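Local coordinates for organic hydroperoxide resistance protein (Elizabethkingia anophelis NUHP1, PDB 6D9N) that probably detoxifies organic hydroperoxides by reducing them through a reactive pair of cysteines, as members of the OsmC/Ohr family do, at the interface of chains A and B. Residues are numbered along the deposited sequence; one frame, centred on the assembly and turned at random. Chains: chain A/B, Organic hydroperoxide resistance protein.

Contacts 1 and 2 are neighbours, their C-alpha centres about 8 Å apart, and share A:Ile95. Contact 1 joins the turn before strand 100-109 of chain A to the end of helix 115-128 and helix 130-135 in chain B; contact 2 lays the N-terminal segment of chain B against the hairpin of strands 85-94 and 100-109. The C-alpha centre of contact 3 lies about 28 Å from that of contact 1 and 27 Å from that of contact 2, where helix 54-77 in chain B meets the loop after strand 25-29. Two-fold symmetry repeats all three, holding the dimer at well-separated places, as expected for intertwined Ohr proteins.

Contact 1: the interface of chains A and B. Residues chain A 95, 97, 99-100; chain B 127-128, 133.
B:Asn133 reaches across to A:Ile95, A:Asn97 and A:Phe100. CB lies 4.0 Å from CD1 of A:Ile95, and the amide carbon CG is also against that methyl as the two side chains slide past each other in opposite directions. At the tip, ND2 donates to the backbone O of A:Phe100 at 2.9 Å and to O of B:Gln127 in its own chain, also at 2.9 Å; the latter bond is nearly straight, 165° at H, which fixes the rotation of the amide. OD1 accepts a longer bond from the amide ND2 of A:Asn97, 3.3 Å away.

That same ND2 also donates to OE1 of B:Gln127 at 3.2 Å, with the two side-chain amides turned 88° to each other. The B:Gln127 chain turns about its CB-CG bond (chi2 -59°), bringing its carbonyl round towards A:Asn97. On the far end of the A:Asn97 amide, OD1 takes the N-H of A:Gly99 at 2.7 Å, from above the carbonyl plane, so the turn itself positions the donor. Beside it, A:Phe100 N donates to O of B:Val128 at 3.1 Å, an oxygen that also lies at the edge of the A:Phe100 ring.

Together these bonds tie the hairpin turn of chain A to the end of helix 115-128 and to helix 130-135, which flank Cys129 of the disulfide-forming pair, and probably help steady that cysteine within the dimer.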
ATOM      1  N   ILE A  95       9.502  -6.744  14.027  1.00 14.09           N
ATOM      2  CA  ILE A  95       8.634  -6.460  15.169  1.00 15.29           C
ATOM      3  C   ILE A  95       8.506  -7.698  16.056  1.00 18.16           C
ATOM      4  O   ILE A  95       9.147  -8.722  15.812  1.00 18.43           O
ATOM      5  CB  ILE A  95       7.266  -5.896  14.736  1.00 14.57           C
ATOM      6  CG1 ILE A  95       6.495  -6.835  13.789  1.00 14.84           C
ATOM      7  CG2 ILE A  95       7.424  -4.531  14.031  1.00 15.09           C
ATOM      8  CD1 ILE A  95       5.110  -6.289  13.430  1.00 15.64           C
ATOM      9  N   ASN A  97       6.478 -10.189  16.808  0.68 27.94           N
ATOM     10  CA  ASN A  97       6.090 -11.540  16.411  0.68 27.53           C
ATOM     11  C   ASN A  97       7.155 -12.238  15.572  0.68 27.10           C
ATOM     12  O   ASN A  97       6.924 -13.363  15.114  0.68 27.79           O
ATOM     13  CB  ASN A  97       4.726 -11.547  15.687  0.68 27.03           C
ATOM     14  CG  ASN A  97       4.724 -10.747  14.380  0.68 26.56           C
ATOM     15  OD1 ASN A  97       5.756 -10.211  13.956  0.68 25.61           O
ATOM     16  ND2 ASN A  97       3.541 -10.651  13.738  0.68 26.33           N
ATOM     17  N   GLY A  99       7.924 -11.223  12.723  1.00 17.13           N
ATOM     18  CA  GLY A  99       7.649 -10.688  11.413  1.00 15.00           C
ATOM     19  C   GLY A  99       8.084  -9.247  11.331  1.00 12.41           C
ATOM     20  O   GLY A  99       8.905  -8.766  12.112  1.00 12.95           O
ATOM     21  N   PHE A 100       7.556  -8.566  10.327  1.00  9.67           N
ATOM     22  CA  PHE A 100       8.050  -7.243   9.974  1.00  9.41           C
ATOM     23  C   PHE A 100       6.914  -6.241   9.956  1.00  9.20           C
ATOM     24  O   PHE A 100       5.763  -6.592   9.679  1.00  9.56           O
ATOM     25  CB  PHE A 100       8.791  -7.280   8.618  1.00 10.37           C
ATOM     26  CG  PHE A 100       9.977  -8.191   8.665  1.00 10.93           C
ATOM     27  CD1 PHE A 100       9.856  -9.530   8.334  1.00 13.09           C
ATOM     28  CD2 PHE A 100      11.199  -7.728   9.128  1.00 12.09           C
ATOM     29  CE1 PHE A 100      10.926 -10.397   8.447  1.00 14.20           C
ATOM     30  CE2 PHE A 100      12.288  -8.588   9.234  1.00 13.33           C
ATOM     31  CZ  PHE A 100      12.145  -9.924   8.904  1.00 13.82           C
TER
ATOM     32  N   GLN B 127       1.757 -13.482   9.431  1.00 11.27           N
ATOM     33  CA  GLN B 127       2.412 -12.802  10.523  1.00 12.34           C
ATOM     34  C   GLN B 127       3.687 -12.099  10.082  1.00 11.50           C
ATOM     35  O   GLN B 127       4.130 -11.179  10.774  1.00 12.22           O
ATOM     36  CB  GLN B 127       2.707 -13.791  11.660  1.00 15.17           C
ATOM     37  CG  GLN B 127       1.431 -14.393  12.273  1.00 16.92           C
ATOM     38  CD  GLN B 127       0.450 -13.322  12.876  1.00 18.91           C
ATOM     39  OE1 GLN B 127       0.857 -12.367  13.609  1.00 21.40           O
ATOM     40  NE2 GLN B 127      -0.835 -13.451  12.524  1.00 18.25           N
ATOM     41  N   VAL B 128       4.292 -12.505   8.966  1.00 11.45           N
ATOM     42  CA  VAL B 128       5.545 -11.907   8.507  1.00 11.25           C
ATOM     43  C   VAL B 128       5.291 -10.638   7.707  1.00 10.45           C
ATOM     44  O   VAL B 128       5.972  -9.633   7.911  1.00 11.03           O
ATOM     45  CB  VAL B 128       6.322 -12.957   7.678  1.00 10.98           C
ATOM     46  CG1 VAL B 128       7.511 -12.329   6.938  1.00 12.16           C
ATOM     47  CG2 VAL B 128       6.787 -14.088   8.576  1.00 12.27           C
ATOM     48  N   ASN B 133       0.390  -7.046   9.120  1.00  8.34           N
ATOM     49  CA  ASN B 133       0.534  -6.455  10.444  1.00  8.67           C
ATOM     50  C   ASN B 133      -0.028  -5.045  10.502  1.00  9.12           C
ATOM     51  O   ASN B 133      -0.580  -4.655  11.530  1.00 11.08           O
ATOM     52  CB  ASN B 133       2.006  -6.494  10.854  1.00  9.29           C
ATOM     53  CG  ASN B 133       2.466  -7.920  11.101  1.00 10.34           C
ATOM     54  OD1 ASN B 133       1.791  -8.666  11.809  1.00 12.26           O
ATOM     55  ND2 ASN B 133       3.600  -8.309  10.530  1.00  9.78           N
TER

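Contact 2: the interface of chains A and B. Residues chain A 91-95, 101-103; chain B 9.
OE1 of the A:Glu103 carboxylate holds a water at 2.7 Å, and the same water reaches the backbone O of B:Met9 at 3.1 Å, bridging the chains. The carboxylate also touches B:Met9 directly: its oxygen OE1 is 3.6 Å from the terminal methyl CE, and CG and CD pack against that methyl too as the two side chains cross.

B:Met9 does most of the packing. Its CG sits between the backbone N and the carbonyl carbon (chi1 61°), and from there the chain runs fully extended across the hairpin. CB rests 3.5 Å from the backbone O of A:Gln94. Further out, SD lies 3.6 Å from CA of A:Gly93, with CG2 of A:Ile95 alongside at 3.9 Å. A:Gly93 has no side chain on the side where SD lies, so the thioether rests on its main chain. CE comes down where strands 85-94 and 100-109 run next to each other, meeting the N of A:Gly93 and, at 3.5 Å, the backbone O of A:Gly101.

B:Met9 is the natural starting methionine, but here its main chain continues into a histidine-rich expression tag. In this construct the patch lays the N-terminal segment on the partner's hairpin, probably extending the dimer interface, though the tag may affect it.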
ATOM      1  N   GLY A  91       9.387   3.042   6.281  1.00  8.81           N
ATOM      2  CA  GLY A  91      10.439   2.169   6.789  1.00  9.14           C
ATOM      3  C   GLY A  91       9.872   0.808   7.155  1.00  9.09           C
ATOM      4  O   GLY A  91       8.692   0.679   7.487  1.00 10.19           O
ATOM      5  N   ILE A  92      10.736  -0.204   7.128  1.00  9.63           N
ATOM      6  CA  ILE A  92      10.409  -1.568   7.544  1.00  9.60           C
ATOM      7  C   ILE A  92      11.435  -2.032   8.569  1.00  9.69           C
ATOM      8  O   ILE A  92      12.625  -1.716   8.450  1.00 10.42           O
ATOM      9  CB  ILE A  92      10.351  -2.533   6.331  1.00  9.62           C
ATOM     10  CG1 ILE A  92       9.979  -3.944   6.785  1.00 10.63           C
ATOM     11  CG2 ILE A  92      11.669  -2.524   5.542  1.00 10.61           C
ATOM     12  CD1 ILE A  92       9.860  -4.973   5.692  1.00 12.79           C
ATOM     13  N   GLY A  93      10.975  -2.756   9.584  1.00 10.08           N
ATOM     14  CA  GLY A  93      11.884  -3.362  10.546  1.00 11.06           C
ATOM     15  C   GLY A  93      11.213  -4.565  11.175  1.00 10.68           C
ATOM     16  O   GLY A  93      10.031  -4.829  10.961  1.00 10.64           O
ATOM     17  N   GLN A  94      11.996  -5.334  11.936  1.00 12.04           N
ATOM     18  CA  GLN A  94      11.456  -6.520  12.606  1.00 13.67           C
ATOM     19  C   GLN A  94      10.674  -6.119  13.848  1.00 14.42           C
ATOM     20  O   GLN A  94      11.095  -5.239  14.605  1.00 16.26           O
ATOM     21  CB  GLN A  94      12.583  -7.493  12.973  1.00 15.81           C
ATOM     22  CG  GLN A  94      12.029  -8.941  13.217  1.00 17.50           C
ATOM     23  CD  GLN A  94      13.118 -10.029  13.161  1.00 19.03           C
ATOM     24  OE1 GLN A  94      14.267  -9.750  13.464  1.00 20.92           O
ATOM     25  NE2 GLN A  94      12.745 -11.270  12.793  1.00 19.95           N
ATOM     26  N   ILE A  95       9.502  -6.744  14.027  1.00 14.09           N
ATOM     27  CA  ILE A  95       8.634  -6.460  15.169  1.00 15.29           C
ATOM     28  C   ILE A  95       8.506  -7.698  16.056  1.00 18.16           C
ATOM     29  O   ILE A  95       9.147  -8.722  15.812  1.00 18.43           O
ATOM     30  CB  ILE A  95       7.266  -5.896  14.736  1.00 14.57           C
ATOM     31  CG1 ILE A  95       6.495  -6.835  13.789  1.00 14.84           C
ATOM     32  CG2 ILE A  95       7.424  -4.531  14.031  1.00 15.09           C
ATOM     33  CD1 ILE A  95       5.110  -6.289  13.430  1.00 15.64           C
ATOM     34  N   GLY A 101       7.246  -4.994  10.302  1.00  8.99           N
ATOM     35  CA  GLY A 101       6.257  -3.935  10.371  1.00  9.34           C
ATOM     36  C   GLY A 101       6.761  -2.678   9.691  1.00  8.76           C
ATOM     37  O   GLY A 101       7.961  -2.470   9.494  1.00  9.75           O
ATOM     38  N   LEU A 102       5.795  -1.818   9.333  1.00  8.35           N
ATOM     39  CA  LEU A 102       6.063  -0.528   8.710  1.00  8.52           C
ATOM     40  C   LEU A 102       6.011   0.616   9.706  1.00  8.34           C
ATOM     41  O   LEU A 102       5.446   0.512  10.798  1.00  9.28           O
ATOM     42  CB  LEU A 102       5.034  -0.257   7.592  1.00  9.49           C
ATOM     43  CG  LEU A 102       4.974  -1.352   6.515  1.00 10.01           C
ATOM     44  CD1 LEU A 102       3.962  -0.948   5.449  1.00 12.52           C
ATOM     45  CD2 LEU A 102       6.365  -1.638   5.918  1.00 10.65           C
ATOM     46  N   GLU A 103       6.586   1.737   9.272  1.00  9.02           N
ATOM     47  CA  GLU A 103       6.468   3.040   9.929  1.00  9.12           C
ATOM     48  C   GLU A 103       6.429   4.075   8.810  1.00  8.42           C
ATOM     49  O   GLU A 103       6.976   3.835   7.719  1.00  9.08           O
ATOM     50  CB  GLU A 103       7.667   3.320  10.885  1.00 10.80           C
ATOM     51  CG  GLU A 103       8.991   3.332  10.150  1.00 12.25           C
ATOM     52  CD  GLU A 103      10.203   3.403  11.064  1.00 14.66           C
ATOM     53  OE1 GLU A 103      10.030   3.297  12.296  1.00 16.21           O
ATOM     54  OE2 GLU A 103      11.335   3.560  10.535  1.00 15.53           O
TER
ATOM     55  N   MET B   9      11.427   0.152  16.542  1.00 36.44           N
ATOM     56  CA  MET B   9      12.105  -0.972  15.913  1.00 32.07           C
ATOM     57  C   MET B   9      13.387  -0.471  15.258  1.00 28.62           C
ATOM     58  O   MET B   9      13.586   0.729  15.080  1.00 28.41           O
ATOM     59  CB  MET B   9      11.214  -1.705  14.895  1.00 31.01           C
ATOM     60  CG  MET B   9      10.763  -0.847  13.773  1.00 27.95           C
ATOM     61  SD  MET B   9       9.576  -1.598  12.608  1.00 24.99           S
ATOM     62  CE  MET B   9       9.683  -0.195  11.525  1.00 24.42           C
TER
HETATM   63  O   HOH W   1      11.904   3.193  14.302  1.00 27.89           O

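Contact 3: the interface of chains A and B. Residues chain A 13, 29, 31, 33-34; chain B 51-52, 56.
The peptide between B:Tyr51 and B:Ala52 turns one of its faces to A:Val33, whose CG1 methyl sits over it, 3.5 Å from C of B:Tyr51 and equally near N of B:Ala52. A second flat group, the amide of A:Asn31, turns its O and N end towards the B:Met56 methyl: CE is 3.8 Å from OD1 and about as far from ND2.

B:Met56 enters from the start of helix 54-77. Its CG stands anti to the backbone N (chi1 -174°), and a bend at the sulfur (chi3 -62°) swings CE round to A:Asn31. SD meets CG of A:Leu34 at 3.7 Å and CB of A:Ser29 at 3.8 Å, while CB of B:Ala52, in the same chain as B:Met56, also touches A:Leu34.

Behind this surface, chain A braces itself. A:Asn31 OD1 accepts from OG of A:Ser29 at 2.8 Å, nearly along the C=O axis, and from N of A:Val33 above the carbonyl plane. The A:Ser29 hydroxyl receives a nearly straight bond from A:Leu34 N at 3.0 Å. A water also links A:Asn31 ND2 to O of B:Tyr51, 2.8 Å from that oxygen.

The site seats a loop braced by its own hydrogen bonds on the partner's Cys65 helix, probably helping to fix that helix in the dimer.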
ATOM      1  N   TYR A  13     -15.972   0.374  -5.488  1.00 12.48           N
ATOM      2  CA  TYR A  13     -15.000   0.035  -6.520  1.00 11.86           C
ATOM      3  C   TYR A  13     -14.110  -1.065  -5.972  1.00 11.76           C
ATOM      4  O   TYR A  13     -13.732  -1.023  -4.796  1.00 12.15           O
ATOM      5  CB  TYR A  13     -14.159   1.284  -6.856  1.00 11.95           C
ATOM      6  CG  TYR A  13     -12.953   1.053  -7.746  1.00 10.82           C
ATOM      7  CD1 TYR A  13     -13.089   0.861  -9.107  1.00 10.70           C
ATOM      8  CD2 TYR A  13     -11.674   1.016  -7.197  1.00 10.90           C
ATOM      9  CE1 TYR A  13     -11.987   0.672  -9.933  1.00 10.96           C
ATOM     10  CE2 TYR A  13     -10.555   0.819  -7.987  1.00 10.73           C
ATOM     11  CZ  TYR A  13     -10.701   0.642  -9.356  1.00 10.66           C
ATOM     12  OH  TYR A  13      -9.577   0.479 -10.151  1.00 11.12           O
ATOM     13  N   SER A  29      -1.684  -5.747 -12.282  1.00 11.69           N
ATOM     14  CA  SER A  29      -3.076  -5.510 -11.950  1.00 11.69           C
ATOM     15  C   SER A  29      -3.982  -6.321 -12.888  1.00 12.55           C
ATOM     16  O   SER A  29      -3.588  -6.716 -13.992  1.00 13.34           O
ATOM     17  CB  SER A  29      -3.404  -4.015 -12.021  1.00 11.94           C
ATOM     18  OG  SER A  29      -3.283  -3.530 -13.357  1.00 12.72           O
ATOM     19  N   ASN A  31      -6.294  -5.551 -14.821  1.00 16.75           N
ATOM     20  CA  ASN A  31      -6.571  -4.907 -16.092  1.00 17.95           C
ATOM     21  C   ASN A  31      -5.303  -4.571 -16.867  1.00 18.47           C
ATOM     22  O   ASN A  31      -5.393  -3.959 -17.943  1.00 20.15           O
ATOM     23  CB  ASN A  31      -7.472  -3.667 -15.877  1.00 17.65           C
ATOM     24  CG  ASN A  31      -6.877  -2.633 -14.952  1.00 16.67           C
ATOM     25  OD1 ASN A  31      -5.721  -2.729 -14.505  1.00 15.61           O
ATOM     26  ND2 ASN A  31      -7.703  -1.622 -14.652  1.00 16.04           N
ATOM     27  N   VAL A  33      -3.055  -2.377 -16.250  1.00 15.95           N
ATOM     28  CA  VAL A  33      -2.628  -0.983 -16.172  1.00 16.23           C
ATOM     29  C   VAL A  33      -1.321  -0.839 -15.412  1.00 16.86           C
ATOM     30  O   VAL A  33      -0.500   0.026 -15.737  1.00 18.61           O
ATOM     31  CB  VAL A  33      -3.774  -0.165 -15.556  1.00 15.56           C
ATOM     32  CG1 VAL A  33      -3.301   1.219 -15.119  1.00 15.79           C
ATOM     33  CG2 VAL A  33      -4.883  -0.039 -16.574  1.00 16.35           C
ATOM     34  N   LEU A  34      -1.106  -1.672 -14.400  1.00 16.35           N
ATOM     35  CA  LEU A  34       0.156  -1.716 -13.674  0.52 17.58           C
ATOM     36  C   LEU A  34       0.770  -3.086 -13.884  1.00 16.97           C
ATOM     37  O   LEU A  34       0.125  -4.112 -13.644  1.00 16.64           O
ATOM     38  CB  LEU A  34      -0.042  -1.523 -12.176  0.52 19.74           C
ATOM     39  CG  LEU A  34      -0.162  -0.101 -11.664  0.52 20.41           C
ATOM     40  CD1 LEU A  34      -0.162  -0.124 -10.151  0.52 20.81           C
ATOM     41  CD2 LEU A  34       0.972   0.754 -12.174  0.52 20.81           C
TER
ATOM     42  N   TYR B  51      -5.882   4.381 -15.980  1.00 10.56           N
ATOM     43  CA  TYR B  51      -4.753   4.766 -15.130  1.00 10.00           C
ATOM     44  C   TYR B  51      -4.804   4.075 -13.768  1.00  9.66           C
ATOM     45  O   TYR B  51      -5.848   3.584 -13.308  1.00 10.49           O
ATOM     46  CB  TYR B  51      -4.641   6.303 -14.988  1.00 10.33           C
ATOM     47  CG  TYR B  51      -4.557   6.932 -16.356  1.00 10.63           C
ATOM     48  CD1 TYR B  51      -5.680   7.495 -16.948  1.00 10.67           C
ATOM     49  CD2 TYR B  51      -3.384   6.906 -17.094  1.00 11.37           C
ATOM     50  CE1 TYR B  51      -5.637   8.017 -18.249  1.00 10.97           C
ATOM     51  CE2 TYR B  51      -3.339   7.406 -18.382  1.00 11.42           C
ATOM     52  CZ  TYR B  51      -4.463   7.969 -18.951  1.00 11.75           C
ATOM     53  OH  TYR B  51      -4.400   8.416 -20.250  1.00 12.84           O
ATOM     54  N   ALA B  52      -3.641   4.087 -13.111  1.00  9.70           N
ATOM     55  CA  ALA B  52      -3.528   3.546 -11.764  1.00  9.74           C
ATOM     56  C   ALA B  52      -4.280   4.422 -10.756  1.00  9.32           C
ATOM     57  O   ALA B  52      -4.756   5.519 -11.069  1.00  9.85           O
ATOM     58  CB  ALA B  52      -2.046   3.443 -11.387  1.00 10.69           C
ATOM     59  N   MET B  56      -5.414   0.328  -6.413  1.00  7.88           N
ATOM     60  CA  MET B  56      -4.648  -0.594  -7.239  1.00  8.20           C
ATOM     61  C   MET B  56      -3.225  -0.740  -6.718  1.00  7.80           C
ATOM     62  O   MET B  56      -2.655  -1.847  -6.731  1.00  8.17           O
ATOM     63  CB  MET B  56      -4.658  -0.068  -8.679  1.00  8.87           C
ATOM     64  CG  MET B  56      -4.002  -1.046  -9.666  1.00  9.83           C
ATOM     65  SD  MET B  56      -3.832  -0.339 -11.319  1.00 10.55           S
ATOM     66  CE  MET B  56      -5.564  -0.048 -11.768  1.00 12.49           C
TER
HETATM   67  O   HOH W   2      -7.503   1.427 -13.994  1.00 12.44           O